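Local coordinates for putative phosphonate binding protein for ABC transporter (Prochlorococcus marinus str. MIT 9301, PDB 5LQ5) that binds inorganic phosphite strongly, and methylphosphonate and phosphate only very weakly, probably as the solute-binding component of an ABC transporter, at residues V8-D13 and V38-V43; D57-W62 and V209-L214; L19-N24 and L244-A249. One frame throughout, in Å; residues are numbered along the deposited sequence.

Contact 1. Residues V8-D13 and V38-V43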
ATOM      1  N   VAL A   8     -15.055  -6.635  -2.631  1.00 17.85           N
ATOM      2  CA  VAL A   8     -13.965  -5.909  -1.999  1.00 19.64           C
ATOM      3  C   VAL A   8     -12.640  -6.517  -2.419  1.00 19.34           C
ATOM      4  O   VAL A   8     -12.476  -7.734  -2.462  1.00 18.56           O
ATOM      5  CB  VAL A   8     -14.105  -5.902  -0.462  1.00 19.21           C
ATOM      6  CG1 VAL A   8     -12.891  -5.319   0.261  1.00 23.83           C
ATOM      7  CG2 VAL A   8     -15.355  -5.134  -0.037  1.00 21.42           C
ATOM      8  N   GLY A   9     -11.712  -5.659  -2.806  1.00 19.50           N
ATOM      9  CA  GLY A   9     -10.344  -6.081  -3.151  1.00 18.26           C
ATOM     10  C   GLY A   9      -9.304  -5.194  -2.464  1.00 16.74           C
ATOM     11  O   GLY A   9      -9.630  -4.192  -1.778  1.00 16.16           O
ATOM     12  N   ALA A  10      -8.058  -5.568  -2.652  1.00 16.43           N
ATOM     13  CA  ALA A  10      -6.948  -4.852  -2.051  1.00 16.64           C
ATOM     14  C   ALA A  10      -5.641  -5.225  -2.718  1.00 15.55           C
ATOM     15  O   ALA A  10      -5.421  -6.378  -3.078  1.00 16.88           O
ATOM     16  CB  ALA A  10      -6.864  -5.173  -0.588  1.00 16.87           C
ATOM     17  N   ILE A  11      -4.743  -4.261  -2.850  1.00 15.81           N
ATOM     18  CA  ILE A  11      -3.394  -4.591  -3.281  1.00 15.07           C
ATOM     19  C   ILE A  11      -2.777  -5.584  -2.272  1.00 15.87           C
ATOM     20  O   ILE A  11      -2.942  -5.409  -1.048  1.00 16.53           O
ATOM     21  CB  ILE A  11      -2.484  -3.366  -3.490  1.00 14.77           C
ATOM     22  CG1 ILE A  11      -2.453  -2.460  -2.251  1.00 16.64           C
ATOM     23  CG2 ILE A  11      -2.922  -2.593  -4.758  1.00 18.13           C
ATOM     24  CD1 ILE A  11      -1.317  -1.473  -2.281  1.00 18.59           C
ATOM     25  N   PRO A  12      -2.066  -6.615  -2.750  1.00 14.34           N
ATOM     26  CA  PRO A  12      -1.499  -7.637  -1.861  1.00 17.61           C
ATOM     27  C   PRO A  12      -0.138  -7.208  -1.307  1.00 16.10           C
ATOM     28  O   PRO A  12       0.916  -7.719  -1.685  1.00 17.74           O
ATOM     29  CB  PRO A  12      -1.397  -8.852  -2.769  1.00 19.41           C
ATOM     30  CG  PRO A  12      -1.191  -8.280  -4.147  1.00 19.35           C
ATOM     31  CD  PRO A  12      -1.979  -7.003  -4.171  1.00 16.40           C
ATOM     32  N   ASP A  13      -0.201  -6.241  -0.391  1.00 15.76           N
ATOM     33  CA  ASP A  13       0.981  -5.511   0.116  1.00 16.28           C
ATOM     34  C   ASP A  13       1.617  -6.175   1.336  1.00 17.69           C
ATOM     35  O   ASP A  13       2.660  -5.749   1.811  1.00 19.41           O
ATOM     36  CB  ASP A  13       0.650  -4.041   0.384  1.00 18.15           C
ATOM     37  CG  ASP A  13      -0.252  -3.828   1.612  1.00 20.57           C
ATOM     38  OD1 ASP A  13      -0.972  -4.761   2.024  1.00 19.56           O
ATOM     39  OD2 ASP A  13      -0.213  -2.727   2.171  1.00 22.94           O
ATOM     40  N   VAL A  38     -21.476  -8.800   0.789  1.00 27.18           N
ATOM     41  CA  VAL A  38     -20.119  -8.267   0.579  1.00 25.28           C
ATOM     42  C   VAL A  38     -19.116  -9.428   0.689  1.00 27.93           C
ATOM     43  O   VAL A  38     -19.186 -10.248   1.612  1.00 28.25           O
ATOM     44  CB  VAL A  38     -19.765  -7.161   1.593  1.00 24.38           C
ATOM     45  CG1 VAL A  38     -18.459  -6.494   1.196  1.00 25.66           C
ATOM     46  CG2 VAL A  38     -20.857  -6.088   1.672  1.00 23.01           C
ATOM     47  N   LYS A  39     -18.164  -9.481  -0.234  1.00 24.04           N
ATOM     48  CA  LYS A  39     -17.193 -10.575  -0.308  1.00 22.47           C
ATOM     49  C   LYS A  39     -15.805 -10.020  -0.659  1.00 21.11           C
ATOM     50  O   LYS A  39     -15.676  -9.263  -1.612  1.00 23.18           O
ATOM     51  CB  LYS A  39     -17.650 -11.567  -1.389  1.00 30.21           C
ATOM     52  CG  LYS A  39     -16.777 -12.785  -1.637  1.00 52.50           C
ATOM     53  CD  LYS A  39     -17.011 -13.885  -0.622  1.00 74.76           C
ATOM     54  CE  LYS A  39     -16.346 -15.173  -1.084  1.00 67.75           C
ATOM     55  NZ  LYS A  39     -15.682 -15.867   0.040  1.00 51.90           N
ATOM     56  N   TYR A  40     -14.798 -10.367   0.143  1.00 21.07           N
ATOM     57  CA  TYR A  40     -13.388 -10.052  -0.184  1.00 21.09           C
ATOM     58  C   TYR A  40     -12.875 -11.081  -1.200  1.00 21.18           C
ATOM     59  O   TYR A  40     -12.972 -12.299  -0.988  1.00 24.37           O
ATOM     60  CB  TYR A  40     -12.501 -10.015   1.058  1.00 20.68           C
ATOM     61  CG  TYR A  40     -11.004 -10.029   0.784  1.00 18.88           C
ATOM     62  CD1 TYR A  40     -10.412  -9.077  -0.063  1.00 18.47           C
ATOM     63  CD2 TYR A  40     -10.160 -10.962   1.424  1.00 21.96           C
ATOM     64  CE1 TYR A  40      -9.053  -9.090  -0.297  1.00 19.50           C
ATOM     65  CE2 TYR A  40      -8.807 -10.966   1.191  1.00 21.14           C
ATOM     66  CZ  TYR A  40      -8.258 -10.019   0.314  1.00 19.97           C
ATOM     67  OH  TYR A  40      -6.899 -10.018   0.046  1.00 19.05           O
ATOM     68  N   ILE A  41     -12.317 -10.588  -2.287  1.00 19.75           N
ATOM     69  CA  ILE A  41     -11.788 -11.400  -3.397  1.00 21.11           C
ATOM     70  C   ILE A  41     -10.275 -11.140  -3.519  1.00 21.64           C
ATOM     71  O   ILE A  41      -9.893 -10.136  -4.112  1.00 21.62           O
ATOM     72  CB  ILE A  41     -12.464 -11.035  -4.743  1.00 27.23           C
ATOM     73  CG1 ILE A  41     -13.995 -11.012  -4.642  1.00 40.45           C
ATOM     74  CG2 ILE A  41     -11.982 -11.927  -5.870  1.00 29.63           C
ATOM     75  CD1 ILE A  41     -14.630 -12.300  -4.214  1.00 47.08           C
ATOM     76  N   PRO A  42      -9.407 -12.052  -3.014  1.00 20.31           N
ATOM     77  CA  PRO A  42      -7.954 -11.877  -3.173  1.00 19.42           C
ATOM     78  C   PRO A  42      -7.477 -11.858  -4.624  1.00 20.93           C
ATOM     79  O   PRO A  42      -8.096 -12.444  -5.494  1.00 22.42           O
ATOM     80  CB  PRO A  42      -7.351 -13.083  -2.421  1.00 25.60           C
ATOM     81  CG  PRO A  42      -8.439 -13.560  -1.525  1.00 30.42           C
ATOM     82  CD  PRO A  42      -9.709 -13.293  -2.287  1.00 23.58           C
ATOM     83  N   VAL A  43      -6.362 -11.170  -4.842  1.00 18.94           N
ATOM     84  CA  VAL A  43      -5.673 -11.176  -6.140  1.00 18.57           C
ATOM     85  C   VAL A  43      -4.216 -11.568  -5.992  1.00 18.72           C
ATOM     86  O   VAL A  43      -3.648 -11.438  -4.916  1.00 18.98           O
ATOM     87  CB  VAL A  43      -5.783  -9.808  -6.829  1.00 20.63           C
ATOM     88  CG1 VAL A  43      -7.253  -9.512  -7.112  1.00 22.54           C
ATOM     89  CG2 VAL A  43      -5.077  -8.717  -6.000  1.00 22.09           C
TER
HETATM   90  O   HOH W   1      -7.969  -8.169  -3.820  1.00 19.21           O
HETATM   91  O   HOH W   2      -5.906  -8.867  -2.131  1.00 20.12           O
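Strands 5-10 and 37-40 are the two parallel strands of a beta-alpha-beta unit whose connection is helix 16-34, and their C-terminal ends meet here. The axes of the short strand pieces 8-10 and 38-40 run 24° from parallel, with Val8 paired to Tyr40. Two backbone hydrogen bonds hold this bridge. Val8 N donates to Lys39 O over 2.9 Å, coming from above the carbonyl plane, whereas Ile41 N reaches Val8 O almost along its C=O axis, with an angle of 173° at the oxygen. Tyr40 CA adds a CA-H...O contact to the same Val8 O, so that oxygen is approached by two hydrogens from segment 38-43. Beyond Val8 the chains separate and water takes over the bridging: one water accepts from Ala10 N and donates to Ile41 O.

Among the apolar contacts, Val8 CG2, lying beside its own backbone N, meets Val38 CG1 at 3.6 Å as the two side chains cross obliquely. Further along, Val43 CG2, wedged between its own backbone N and carbonyl carbon, lies 4.0 Å from Pro12 CD. Pro12 centres an inverse gamma turn in the loop that leads from strand 5-10 to the ligand site, where Ile11 touches the bound phosphite.

Tyr40 carries the aromatic part. With CG anti to the backbone N (chi1 166°), its ring extends along strand 5-10 and presents an edge to Val8 O, Gly9 CA and Ala10 N, while Phe23 of helix 16-34 meets the ring. Its hydroxyl is hydrogen-bonded to Gln16 NE2 and, at 2.7 Å from Tyr40 OH, to a second water, which donates to Ala10 O.

Contact 2. Residues D57-W62 and V209-L214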
ATOM      1  N   ASP A  57     -14.503  -6.878 -11.840  1.00 28.11           N
ATOM      2  CA  ASP A  57     -14.440  -8.035 -10.948  1.00 31.56           C
ATOM      3  C   ASP A  57     -14.334  -7.599  -9.489  1.00 24.30           C
ATOM      4  O   ASP A  57     -14.590  -8.400  -8.605  1.00 24.81           O
ATOM      5  CB  ASP A  57     -13.260  -8.948 -11.292  1.00 29.03           C
ATOM      6  CG  ASP A  57     -13.495  -9.761 -12.571  1.00 59.42           C
ATOM      7  OD1 ASP A  57     -13.382 -10.991 -12.482  1.00126.20           O
ATOM      8  OD2 ASP A  57     -13.796  -9.207 -13.646  1.00 45.90           O
ATOM      9  N   LEU A  58     -13.921  -6.343  -9.283  1.00 24.26           N
ATOM     10  CA  LEU A  58     -13.790  -5.717  -7.962  1.00 20.74           C
ATOM     11  C   LEU A  58     -14.510  -4.356  -7.942  1.00 22.08           C
ATOM     12  O   LEU A  58     -14.388  -3.567  -8.865  1.00 22.53           O
ATOM     13  CB  LEU A  58     -12.308  -5.530  -7.604  1.00 18.99           C
ATOM     14  CG  LEU A  58     -11.424  -6.766  -7.611  1.00 20.17           C
ATOM     15  CD1 LEU A  58      -9.968  -6.352  -7.453  1.00 20.18           C
ATOM     16  CD2 LEU A  58     -11.825  -7.770  -6.539  1.00 22.99           C
ATOM     17  N   ASP A  59     -15.282  -4.114  -6.885  1.00 19.94           N
ATOM     18  CA  ASP A  59     -16.086  -2.900  -6.756  1.00 19.47           C
ATOM     19  C   ASP A  59     -15.537  -1.808  -5.859  1.00 20.30           C
ATOM     20  O   ASP A  59     -15.800  -0.638  -6.091  1.00 20.40           O
ATOM     21  CB  ASP A  59     -17.468  -3.249  -6.202  1.00 20.86           C
ATOM     22  CG  ASP A  59     -18.240  -4.167  -7.122  1.00 27.04           C
ATOM     23  OD1 ASP A  59     -18.231  -3.916  -8.354  1.00 26.27           O
ATOM     24  OD2 ASP A  59     -18.856  -5.128  -6.597  1.00 25.81           O
ATOM     25  N   LEU A  60     -14.834  -2.215  -4.823  1.00 19.29           N
ATOM     26  CA  LEU A  60     -14.335  -1.354  -3.777  1.00 17.31           C
ATOM     27  C   LEU A  60     -12.972  -1.897  -3.376  1.00 19.48           C
ATOM     28  O   LEU A  60     -12.875  -3.024  -2.908  1.00 18.69           O
ATOM     29  CB  LEU A  60     -15.256  -1.377  -2.571  1.00 17.75           C
ATOM     30  CG  LEU A  60     -14.777  -0.579  -1.353  1.00 17.44           C
ATOM     31  CD1 LEU A  60     -14.726   0.922  -1.610  1.00 18.87           C
ATOM     32  CD2 LEU A  60     -15.725  -0.899  -0.196  1.00 20.35           C
ATOM     33  N   VAL A  61     -11.923  -1.133  -3.608  1.00 16.03           N
ATOM     34  CA  VAL A  61     -10.540  -1.629  -3.492  1.00 16.17           C
ATOM     35  C   VAL A  61      -9.667  -0.700  -2.680  1.00 15.44           C
ATOM     36  O   VAL A  61      -9.701   0.510  -2.868  1.00 16.22           O
ATOM     37  CB  VAL A  61      -9.898  -1.835  -4.876  1.00 16.12           C
ATOM     38  CG1 VAL A  61      -8.466  -2.319  -4.783  1.00 16.40           C
ATOM     39  CG2 VAL A  61     -10.690  -2.832  -5.698  1.00 16.69           C
ATOM     40  N   TRP A  62      -8.929  -1.291  -1.752  1.00 15.82           N
ATOM     41  CA  TRP A  62      -7.864  -0.649  -0.979  1.00 15.49           C
ATOM     42  C   TRP A  62      -6.595  -0.612  -1.821  1.00 15.72           C
ATOM     43  O   TRP A  62      -5.935  -1.646  -2.026  1.00 16.35           O
ATOM     44  CB  TRP A  62      -7.666  -1.387   0.306  1.00 17.08           C
ATOM     45  CG  TRP A  62      -6.672  -0.837   1.274  1.00 19.30           C
ATOM     46  CD1 TRP A  62      -5.496  -1.431   1.650  1.00 18.99           C
ATOM     47  CD2 TRP A  62      -6.746   0.384   1.994  1.00 17.53           C
ATOM     48  NE1 TRP A  62      -4.843  -0.668   2.589  1.00 19.47           N
ATOM     49  CE2 TRP A  62      -5.583   0.459   2.814  1.00 17.71           C
ATOM     50  CE3 TRP A  62      -7.661   1.442   2.025  1.00 21.25           C
ATOM     51  CZ2 TRP A  62      -5.322   1.543   3.652  1.00 22.10           C
ATOM     52  CZ3 TRP A  62      -7.390   2.529   2.876  1.00 23.60           C
ATOM     53  CH2 TRP A  62      -6.231   2.547   3.687  1.00 21.97           C
ATOM     54  N   VAL A 209     -11.037   3.130  -3.268  1.00 17.54           N
ATOM     55  CA  VAL A 209     -11.593   3.519  -4.550  1.00 16.83           C
ATOM     56  C   VAL A 209     -12.812   2.663  -4.838  1.00 19.26           C
ATOM     57  O   VAL A 209     -12.734   1.442  -4.759  1.00 19.42           O
ATOM     58  CB  VAL A 209     -10.572   3.399  -5.692  1.00 20.05           C
ATOM     59  CG1 VAL A 209     -11.184   3.865  -7.016  1.00 20.34           C
ATOM     60  CG2 VAL A 209      -9.307   4.215  -5.390  1.00 19.05           C
ATOM     61  N   ALA A 210     -13.915   3.296  -5.251  1.00 19.84           N
ATOM     62  CA  ALA A 210     -15.141   2.574  -5.630  1.00 17.80           C
ATOM     63  C   ALA A 210     -15.489   2.791  -7.108  1.00 18.51           C
ATOM     64  O   ALA A 210     -15.170   3.848  -7.690  1.00 21.05           O
ATOM     65  CB  ALA A 210     -16.332   2.998  -4.765  1.00 19.22           C
ATOM     66  N   GLN A 211     -16.168   1.820  -7.694  1.00 20.07           N
ATOM     67  CA  GLN A 211     -16.766   1.942  -9.026  1.00 20.59           C
ATOM     68  C   GLN A 211     -17.764   3.095  -9.022  1.00 24.76           C
ATOM     69  O   GLN A 211     -18.436   3.373  -8.013  1.00 24.79           O
ATOM     70  CB  GLN A 211     -17.485   0.670  -9.477  1.00 22.75           C
ATOM     71  CG  GLN A 211     -16.615  -0.555  -9.613  1.00 22.23           C
ATOM     72  CD  GLN A 211     -15.686  -0.539 -10.815  1.00 21.36           C
ATOM     73  OE1 GLN A 211     -15.776   0.308 -11.692  1.00 26.57           O
ATOM     74  NE2 GLN A 211     -14.780  -1.482 -10.841  1.00 24.72           N
ATOM     75  N   GLY A 212     -17.883   3.708 -10.185  1.00 26.34           N
ATOM     76  CA  GLY A 212     -18.785   4.835 -10.411  1.00 29.67           C
ATOM     77  C   GLY A 212     -20.219   4.451 -10.664  1.00 31.56           C
ATOM     78  O   GLY A 212     -21.090   5.315 -10.671  1.00 40.30           O
ATOM     79  N   ASP A 213     -20.476   3.166 -10.874  1.00 29.02           N
ATOM     80  CA  ASP A 213     -21.825   2.709 -11.280  1.00 40.83           C
ATOM     81  C   ASP A 213     -22.624   1.950 -10.247  1.00 38.16           C
ATOM     82  O   ASP A 213     -23.572   1.211 -10.591  1.00 35.73           O
ATOM     83  CB  ASP A 213     -21.742   1.870 -12.551  1.00 52.05           C
ATOM     84  CG  ASP A 213     -20.839   0.638 -12.407  1.00 75.34           C
ATOM     85  OD1 ASP A 213     -20.781  -0.019 -11.336  1.00 52.48           O
ATOM     86  OD2 ASP A 213     -20.160   0.312 -13.397  1.00111.23           O
ATOM     87  N   LEU A 214     -22.262   2.117  -8.987  1.00 27.68           N
ATOM     88  CA  LEU A 214     -22.875   1.300  -7.960  1.00 26.93           C
ATOM     89  C   LEU A 214     -24.379   1.508  -7.803  1.00 40.20           C
ATOM     90  O   LEU A 214     -25.091   0.551  -7.496  1.00 36.60           O
ATOM     91  CB  LEU A 214     -22.139   1.436  -6.631  1.00 31.38           C
ATOM     92  CG  LEU A 214     -20.684   0.940  -6.729  1.00 30.32           C
ATOM     93  CD1 LEU A 214     -20.038   1.105  -5.375  1.00 34.91           C
ATOM     94  CD2 LEU A 214     -20.559  -0.511  -7.192  1.00 36.02           C
TER
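Four hydrogen bonds join residues 57-62 to 209-214, three of them between backbones. Val61 and Val209 form an antiparallel hydrogen-bonded pair: Val61 N donates to Val209 O at 2.9 Å and Val209 N returns the bond to Val61 O, both donors lying in the carbonyl planes. Next to it, Leu60 and Ala210 are a non-hydrogen-bonded pair, their CA atoms 4.4 Å apart, and Leu60 CD1 reaches Ala210 CB at 4.1 Å. Gln211 N then continues the ladder to Asp59 O.

The Gln211 side chain lengthens the pairing beyond the strands. CG is anti to the carbonyl carbon and the chain bends at chi2 (-73°), which carries the amide back over Asp59, with Gln211 CG 3.6 Å from Asp59 O. Gln211 NE2 thereby donates to Leu58 O at 2.9 Å, with an N-H...O angle of 170° and the acceptor exactly in the amide plane. A second bond from NE2 to Phe53 O helps fix the rotation of the amide.

In the next shell, the Asp59 carboxylate, turned 83° from this amide, is held at both oxygens: OD1 by a salt bridge to Arg217, OD2 by Lys7 N. Leu60 also packs on Leu226, Phe26 and Leu30. Strand 60-63, parallel to 5-10 and antiparallel to 207-210, is where the sheet changes direction. The order 37-40, 5-10, 60-63, 207-210, 79-84, with 207-210 inserted antiparallel after returning from far along the chain, is consistent with the class II periplasmic binding protein fold.

Contact 3. Residues L19-N24 and L244-A249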
ATOM      1  N   LEU A  19      -4.105 -10.151   5.150  1.00 19.81           N
ATOM      2  CA  LEU A  19      -5.104  -9.578   4.236  1.00 21.27           C
ATOM      3  C   LEU A  19      -6.458 -10.230   4.421  1.00 21.04           C
ATOM      4  O   LEU A  19      -7.480  -9.541   4.505  1.00 21.91           O
ATOM      5  CB  LEU A  19      -4.685  -9.729   2.765  1.00 19.98           C
ATOM      6  CG  LEU A  19      -3.357  -9.103   2.365  1.00 20.42           C
ATOM      7  CD1 LEU A  19      -3.027  -9.526   0.936  1.00 21.75           C
ATOM      8  CD2 LEU A  19      -3.356  -7.615   2.512  1.00 23.89           C
ATOM      9  N   ASP A  20      -6.456 -11.561   4.483  1.00 21.40           N
ATOM     10  CA  ASP A  20      -7.708 -12.308   4.694  1.00 24.78           C
ATOM     11  C   ASP A  20      -8.412 -11.827   5.963  1.00 25.81           C
ATOM     12  O   ASP A  20      -9.610 -11.535   5.971  1.00 27.39           O
ATOM     13  CB  ASP A  20      -7.418 -13.791   4.870  1.00 27.57           C
ATOM     14  CG  ASP A  20      -7.141 -14.517   3.572  1.00 32.22           C
ATOM     15  OD1 ASP A  20      -7.391 -13.979   2.482  1.00 31.56           O
ATOM     16  OD2 ASP A  20      -6.665 -15.678   3.657  1.00 35.15           O
ATOM     17  N   LYS A  21      -7.661 -11.745   7.051  1.00 22.35           N
ATOM     18  CA  LYS A  21      -8.254 -11.350   8.346  1.00 28.45           C
ATOM     19  C   LYS A  21      -8.877  -9.947   8.296  1.00 29.56           C
ATOM     20  O   LYS A  21     -10.038  -9.759   8.678  1.00 31.18           O
ATOM     21  CB  LYS A  21      -7.225 -11.427   9.480  1.00 30.81           C
ATOM     22  CG  LYS A  21      -7.867 -11.479  10.859  1.00 39.29           C
ATOM     23  CD  LYS A  21      -6.832 -11.417  11.963  1.00 44.42           C
ATOM     24  CE  LYS A  21      -7.530 -11.217  13.302  1.00 72.45           C
ATOM     25  NZ  LYS A  21      -6.581 -11.055  14.431  1.00 68.72           N
ATOM     26  N   ARG A  22      -8.094  -8.993   7.799  1.00 24.04           N
ATOM     27  CA  ARG A  22      -8.489  -7.589   7.648  1.00 22.84           C
ATOM     28  C   ARG A  22      -9.705  -7.450   6.764  1.00 22.41           C
ATOM     29  O   ARG A  22     -10.726  -6.818   7.165  1.00 24.72           O
ATOM     30  CB  ARG A  22      -7.340  -6.772   7.039  1.00 24.94           C
ATOM     31  CG  ARG A  22      -7.633  -5.306   6.917  1.00 30.45           C
ATOM     32  CD  ARG A  22      -6.379  -4.523   7.026  1.00 31.26           C
ATOM     33  NE  ARG A  22      -5.663  -4.490   5.781  1.00 26.33           N
ATOM     34  CZ  ARG A  22      -4.501  -3.873   5.626  1.00 33.85           C
ATOM     35  NH1 ARG A  22      -3.905  -3.291   6.662  1.00 32.72           N
ATOM     36  NH2 ARG A  22      -3.932  -3.844   4.432  1.00 31.14           N
ATOM     37  N   PHE A  23      -9.602  -7.952   5.541  1.00 22.66           N
ATOM     38  CA  PHE A  23     -10.644  -7.653   4.547  1.00 19.84           C
ATOM     39  C   PHE A  23     -11.913  -8.468   4.705  1.00 22.48           C
ATOM     40  O   PHE A  23     -13.008  -8.006   4.389  1.00 23.41           O
ATOM     41  CB  PHE A  23     -10.066  -7.651   3.128  1.00 21.57           C
ATOM     42  CG  PHE A  23      -9.118  -6.524   2.929  1.00 20.64           C
ATOM     43  CD1 PHE A  23      -9.572  -5.203   2.884  1.00 19.95           C
ATOM     44  CD2 PHE A  23      -7.749  -6.758   2.865  1.00 20.44           C
ATOM     45  CE1 PHE A  23      -8.686  -4.167   2.793  1.00 20.59           C
ATOM     46  CE2 PHE A  23      -6.860  -5.715   2.737  1.00 19.17           C
ATOM     47  CZ  PHE A  23      -7.326  -4.421   2.711  1.00 19.50           C
ATOM     48  N   ASN A  24     -11.791  -9.637   5.307  1.00 23.82           N
ATOM     49  CA  ASN A  24     -13.004 -10.395   5.664  1.00 26.54           C
ATOM     50  C   ASN A  24     -13.753  -9.688   6.814  1.00 23.54           C
ATOM     51  O   ASN A  24     -15.006  -9.597   6.774  1.00 27.85           O
ATOM     52  CB  ASN A  24     -12.682 -11.842   6.043  1.00 26.56           C
ATOM     53  CG  ASN A  24     -12.285 -12.711   4.851  1.00 28.55           C
ATOM     54  OD1 ASN A  24     -12.716 -12.515   3.712  1.00 26.97           O
ATOM     55  ND2 ASN A  24     -11.479 -13.743   5.131  1.00 29.67           N
ATOM     56  N   LEU A 244     -10.379  -1.370  12.560  1.00 27.16           N
ATOM     57  CA  LEU A 244      -9.501  -0.179  12.566  1.00 25.56           C
ATOM     58  C   LEU A 244      -8.074  -0.490  13.023  1.00 29.91           C
ATOM     59  O   LEU A 244      -7.089  -0.019  12.427  1.00 28.78           O
ATOM     60  CB  LEU A 244     -10.105   0.976  13.382  1.00 28.17           C
ATOM     61  CG  LEU A 244     -11.327   1.665  12.739  1.00 30.63           C
ATOM     62  CD1 LEU A 244     -12.172   2.376  13.769  1.00 31.38           C
ATOM     63  CD2 LEU A 244     -10.922   2.640  11.641  1.00 34.53           C
ATOM     64  N   ASP A 245      -7.964  -1.330  14.042  1.00 30.77           N
ATOM     65  CA  ASP A 245      -6.632  -1.767  14.535  1.00 30.04           C
ATOM     66  C   ASP A 245      -5.834  -2.535  13.442  1.00 33.66           C
ATOM     67  O   ASP A 245      -4.611  -2.416  13.342  1.00 31.98           O
ATOM     68  CB  ASP A 245      -6.751  -2.656  15.774  1.00 31.85           C
ATOM     69  CG  ASP A 245      -7.133  -1.888  17.048  1.00 36.29           C
ATOM     70  OD1 ASP A 245      -7.116  -0.622  17.073  1.00 36.76           O
ATOM     71  OD2 ASP A 245      -7.435  -2.587  18.045  1.00 45.43           O
ATOM     72  N   MET A 246      -6.550  -3.291  12.614  1.00 27.05           N
ATOM     73  CA  MET A 246      -5.926  -4.006  11.474  1.00 31.54           C
ATOM     74  C   MET A 246      -5.402  -3.069  10.404  1.00 26.16           C
ATOM     75  O   MET A 246      -4.547  -3.482   9.608  1.00 27.68           O
ATOM     76  CB  MET A 246      -6.890  -4.985  10.808  1.00 31.71           C
ATOM     77  CG  MET A 246      -7.319  -6.171  11.646  1.00 46.31           C
ATOM     78  SD  MET A 246      -6.081  -7.432  11.916  1.00 51.57           S
ATOM     79  CE  MET A 246      -5.365  -7.839  10.315  1.00 38.90           C
ATOM     80  N   PHE A 247      -5.950  -1.849  10.367  1.00 24.34           N
ATOM     81  CA  PHE A 247      -5.486  -0.768   9.450  1.00 26.52           C
ATOM     82  C   PHE A 247      -4.535   0.220  10.139  1.00 26.30           C
ATOM     83  O   PHE A 247      -4.122   1.210   9.543  1.00 29.68           O
ATOM     84  CB  PHE A 247      -6.676   0.021   8.890  1.00 28.43           C
ATOM     85  CG  PHE A 247      -7.449  -0.691   7.835  1.00 24.03           C
ATOM     86  CD1 PHE A 247      -7.083  -0.561   6.483  1.00 25.35           C
ATOM     87  CD2 PHE A 247      -8.509  -1.493   8.149  1.00 30.60           C
ATOM     88  CE1 PHE A 247      -7.804  -1.219   5.491  1.00 29.76           C
ATOM     89  CE2 PHE A 247      -9.227  -2.162   7.177  1.00 25.45           C
ATOM     90  CZ  PHE A 247      -8.866  -2.037   5.832  1.00 28.51           C
ATOM     91  N   ASN A 248      -4.218  -0.047  11.414  1.00 28.85           N
ATOM     92  CA  ASN A 248      -3.298   0.805  12.224  1.00 31.18           C
ATOM     93  C   ASN A 248      -3.759   2.260  12.230  1.00 32.51           C
ATOM     94  O   ASN A 248      -2.973   3.193  12.057  1.00 41.81           O
ATOM     95  CB  ASN A 248      -1.867   0.694  11.684  1.00 34.01           C
ATOM     96  CG  ASN A 248      -1.413  -0.736  11.565  1.00 47.24           C
ATOM     97  OD1 ASN A 248      -1.027  -1.185  10.484  1.00 61.96           O
ATOM     98  ND2 ASN A 248      -1.466  -1.477  12.667  1.00 55.30           N
ATOM     99  N   ALA A 249      -5.062   2.432  12.440  1.00 28.53           N
ATOM    100  CA  ALA A 249      -5.696   3.749  12.329  1.00 29.12           C
ATOM    101  C   ALA A 249      -6.796   3.896  13.359  1.00 26.96           C
ATOM    102  O   ALA A 249      -7.427   2.916  13.725  1.00 31.43           O
ATOM    103  CB  ALA A 249      -6.265   3.971  10.950  1.00 34.51           C
TER
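Arg22, on helix 16-34, projects toward the C-terminal end of helix 238-246 and meets Met246 and Phe247 with almost every atom of its side chain. Arg22 CB lies 4.0 Å from Met246 CE, a methyl brought there by bends at chi2 and chi3 of the methionine. Arg22 CG, anti to the backbone N (chi1 -177°), reaches Phe247 CE2 at 3.5 Å, and it also sits above the centre of the Phe23 ring. Arg22 CD stands over the middle of the Phe247 ring, 3.6 Å from its centroid, a CH-pi contact. There the chain bends (chi3 81°), so NE and the guanidinium lie flat along the same ring, the planes only 11° apart. Arg22 CZ is 4.6 Å from the centroid of Phe247, an off-centre cation-pi contact. At the tip, Arg22 NH1 donates to Met246 O at 3.0 Å; the oxygen lies near the guanidinium plane, although the nitrogen approaches from above the carbonyl plane. NH2 faces Asp13 OD1 in a long, weak ion pair.

An alanine here, having no group to donate to Met246 O, would probably leave this face of Phe247 poorly packed and the helix end less firmly tied to helix 16-34. Alongside, Phe23 CE1 touches Phe247 CZ at 3.7 Å in an oblique approach, and Trp62 meets Phe247 edge-to-face. The accepting carbonyl belongs to a helix end that closes at Asn248, whose positive phi and two backbone bonds into the last turn, Asn248 N to Asp245 O and Ala249 N to Leu244 O, define a Schellman motif.

Overall arrangement
Contacts 1 and 2 lie in one mixed sheet, their centres about 11 Å apart. Strands 5-10 and 60-63 are neighbours there, and Gly9 is probably hydrogen-bonded to Leu60 and Trp62 where the two contacts meet. Contact 3 sits against this sheet, its centre about 12 Å from that of contact 1 and about 18 Å from that of contact 2, and shares helix 16-34 with the crossover of contact 1. Along the chain, contact 1 closes before contact 2 opens, the segments of contacts 1 and 3 alternate, and contact 2 is nested within contact 3. Segments from both ends of the sequence thus build one lobe, and the side chain of Pro12 is about 8 Å from the bound phosphite.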